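Local coordinates for SecB-like chaperone Rv1957 (Mycobacterium tuberculosis, PDB 5MTW), which acts as the chaperone of a toxin-antitoxin-chaperone system, prevents aggregation of the antitoxin HigA1 and is required for neutralisation of the toxin HigB1, at the interface of chains A and B. Coordinates in Å, arbitrary orientation; residue numbers count along the deposited sequence, not the author numbering. Chains: chain A/B, SecB-like chaperone Rv1957.

The interface of chains A and B. Residues chain A 146-147, 150, 154; chain B 146-147, 150, 154.
All eight residues have helical backbone torsions and lie near the C-terminal end of helix 125-154, which meets its counterpart in the other chain across a two-fold interface of the homotetramer. A:Arg154 and B:Arg154 run extended from CG to NE and reach the other chain tip to tip with B:Glu146 and A:Glu146, whose chains bend at chi2. A:Arg154 grips the carboxylate of B:Glu146 end-on, NH1 to OE1 and NH2 to OE2, both at 2.9 Å. The two planes are only 10° apart, and both oxygens use their syn lone pairs. In the twin, B:Arg154 NH1 lies 2.6 Å from A:Glu146 OE1, while NH2 bonds OE2. A:Asp150 and B:Asp150, one turn before the arginines, fix the rotation of each guanidinium from within its own chain: A:Arg154 NE donates to A:Asp150 OD1 at 2.8 Å, and B:Arg154 NE to B:Asp150 OD2. The aspartates face each other near the centre, A:Asp150 OD1 4.2 Å from B:Asp150 OD2, an approach of like charges that would probably be unfavourable alone; the salt bridge of A:Arg154 NH2 to B:Asp150 OD2 (3.5 Å) and its twin presumably offset it. A:Tyr147 and B:Tyr147 flank the opposing arginines; the A:Tyr147 ring is steeply inclined (71°) to the B:Arg154 guanidinium and sets CD1 over the rim of one face. The two phenol hydroxyls share a water, which lies 2.8 Å from A:Tyr147 OH and 3.0 Å from B:Tyr147 OH.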
loop_
_atom_site.group_PDB
_atom_site.type_symbol
_atom_site.label_atom_id
_atom_site.label_comp_id
_atom_site.label_asym_id
_atom_site.label_seq_id
_atom_site.Cartn_x
_atom_site.Cartn_y
_atom_site.Cartn_z
ATOM N N GLU A 146 2.758 -6.715 4.346
ATOM C CA GLU A 146 2.329 -5.793 3.314
ATOM C C GLU A 146 3.391 -4.687 3.117
ATOM O O GLU A 146 3.660 -4.249 2.011
ATOM C CB GLU A 146 0.972 -5.167 3.594
ATOM C CG GLU A 146 0.483 -4.253 2.464
ATOM C CD GLU A 146 1.048 -2.832 2.525
ATOM O OE1 GLU A 146 1.451 -2.386 3.613
ATOM O OE2 GLU A 146 1.107 -2.123 1.478
ATOM N N TYR A 147 4.001 -4.258 4.214
ATOM C CA TYR A 147 4.982 -3.230 4.123
ATOM C C TYR A 147 6.253 -3.684 3.371
ATOM O O TYR A 147 6.849 -2.916 2.604
ATOM C CB TYR A 147 5.291 -2.669 5.577
ATOM C CG TYR A 147 6.195 -1.521 5.482
ATOM C CD1 TYR A 147 5.776 -0.326 4.880
ATOM C CD2 TYR A 147 7.486 -1.581 5.954
ATOM C CE1 TYR A 147 6.641 0.760 4.730
ATOM C CE2 TYR A 147 8.339 -0.520 5.818
ATOM C CZ TYR A 147 7.914 0.654 5.195
ATOM O OH TYR A 147 8.879 1.677 5.025
ATOM N N ASP A 150 5.441 -3.784 -0.268
ATOM C CA ASP A 150 5.337 -2.430 -0.853
ATOM C C ASP A 150 6.739 -1.826 -1.036
ATOM O O ASP A 150 7.058 -1.283 -2.081
ATOM C CB ASP A 150 4.449 -1.560 -0.033
ATOM C CG ASP A 150 4.481 -0.061 -0.455
ATOM O OD1 ASP A 150 5.392 0.639 -0.037
ATOM O OD2 ASP A 150 3.664 0.410 -1.239
ATOM N N ARG A 154 8.928 -0.643 -4.298
ATOM C CA ARG A 154 9.286 0.757 -4.508
ATOM C C ARG A 154 10.808 0.860 -4.819
ATOM O O ARG A 154 11.220 1.797 -5.483
ATOM C CB ARG A 154 8.955 1.568 -3.264
ATOM C CG ARG A 154 7.445 1.877 -3.165
ATOM C CD ARG A 154 7.159 2.760 -1.947
ATOM N NE ARG A 154 5.753 2.836 -1.717
ATOM C CZ ARG A 154 4.909 3.662 -2.312
ATOM N NH1 ARG A 154 5.302 4.481 -3.219
ATOM N NH2 ARG A 154 3.594 3.615 -2.024
ATOM N N GLU B 146 2.892 10.836 -4.389
ATOM C CA GLU B 146 2.245 9.572 -4.001
ATOM C C GLU B 146 3.022 8.893 -2.827
ATOM O O GLU B 146 2.420 8.367 -1.890
ATOM C CB GLU B 146 2.067 8.638 -5.234
ATOM C CG GLU B 146 1.382 7.322 -4.854
ATOM C CD GLU B 146 2.279 6.204 -4.298
ATOM O OE1 GLU B 146 3.454 6.204 -4.713
ATOM O OE2 GLU B 146 1.776 5.307 -3.481
ATOM N N TYR B 147 4.383 8.940 -2.844
ATOM C CA TYR B 147 5.093 8.366 -1.746
ATOM C C TYR B 147 4.796 9.085 -0.356
ATOM O O TYR B 147 4.688 8.440 0.684
ATOM C CB TYR B 147 6.589 8.320 -2.050
ATOM C CG TYR B 147 7.366 7.746 -0.972
ATOM C CD1 TYR B 147 7.270 6.395 -0.676
ATOM C CD2 TYR B 147 8.209 8.551 -0.154
ATOM C CE1 TYR B 147 7.999 5.803 0.375
ATOM C CE2 TYR B 147 8.885 7.950 0.906
ATOM C CZ TYR B 147 8.797 6.594 1.133
ATOM O OH TYR B 147 9.457 6.004 2.167
ATOM N N ASP B 150 1.362 8.078 0.835
ATOM C CA ASP B 150 1.361 6.693 1.339
ATOM C C ASP B 150 2.008 6.671 2.736
ATOM O O ASP B 150 1.475 6.109 3.692
ATOM C CB ASP B 150 2.200 5.797 0.441
ATOM C CG ASP B 150 2.268 4.351 0.962
ATOM O OD1 ASP B 150 1.236 3.717 0.992
ATOM O OD2 ASP B 150 3.279 3.914 1.472
ATOM N N ARG B 154 0.542 5.773 6.538
ATOM C CA ARG B 154 1.042 4.642 7.358
ATOM C C ARG B 154 1.434 5.077 8.721
ATOM O O ARG B 154 1.369 4.272 9.622
ATOM C CB ARG B 154 2.298 4.053 6.730
ATOM C CG ARG B 154 1.967 3.349 5.418
ATOM C CD ARG B 154 3.260 2.746 4.854
ATOM N NE ARG B 154 3.084 2.048 3.555
ATOM C CZ ARG B 154 2.605 0.803 3.366
ATOM N NH1 ARG B 154 2.163 0.048 4.331
ATOM N NH2 ARG B 154 2.511 0.312 2.128
HETATM O O HOH W 1 8.035 3.567 3.203
#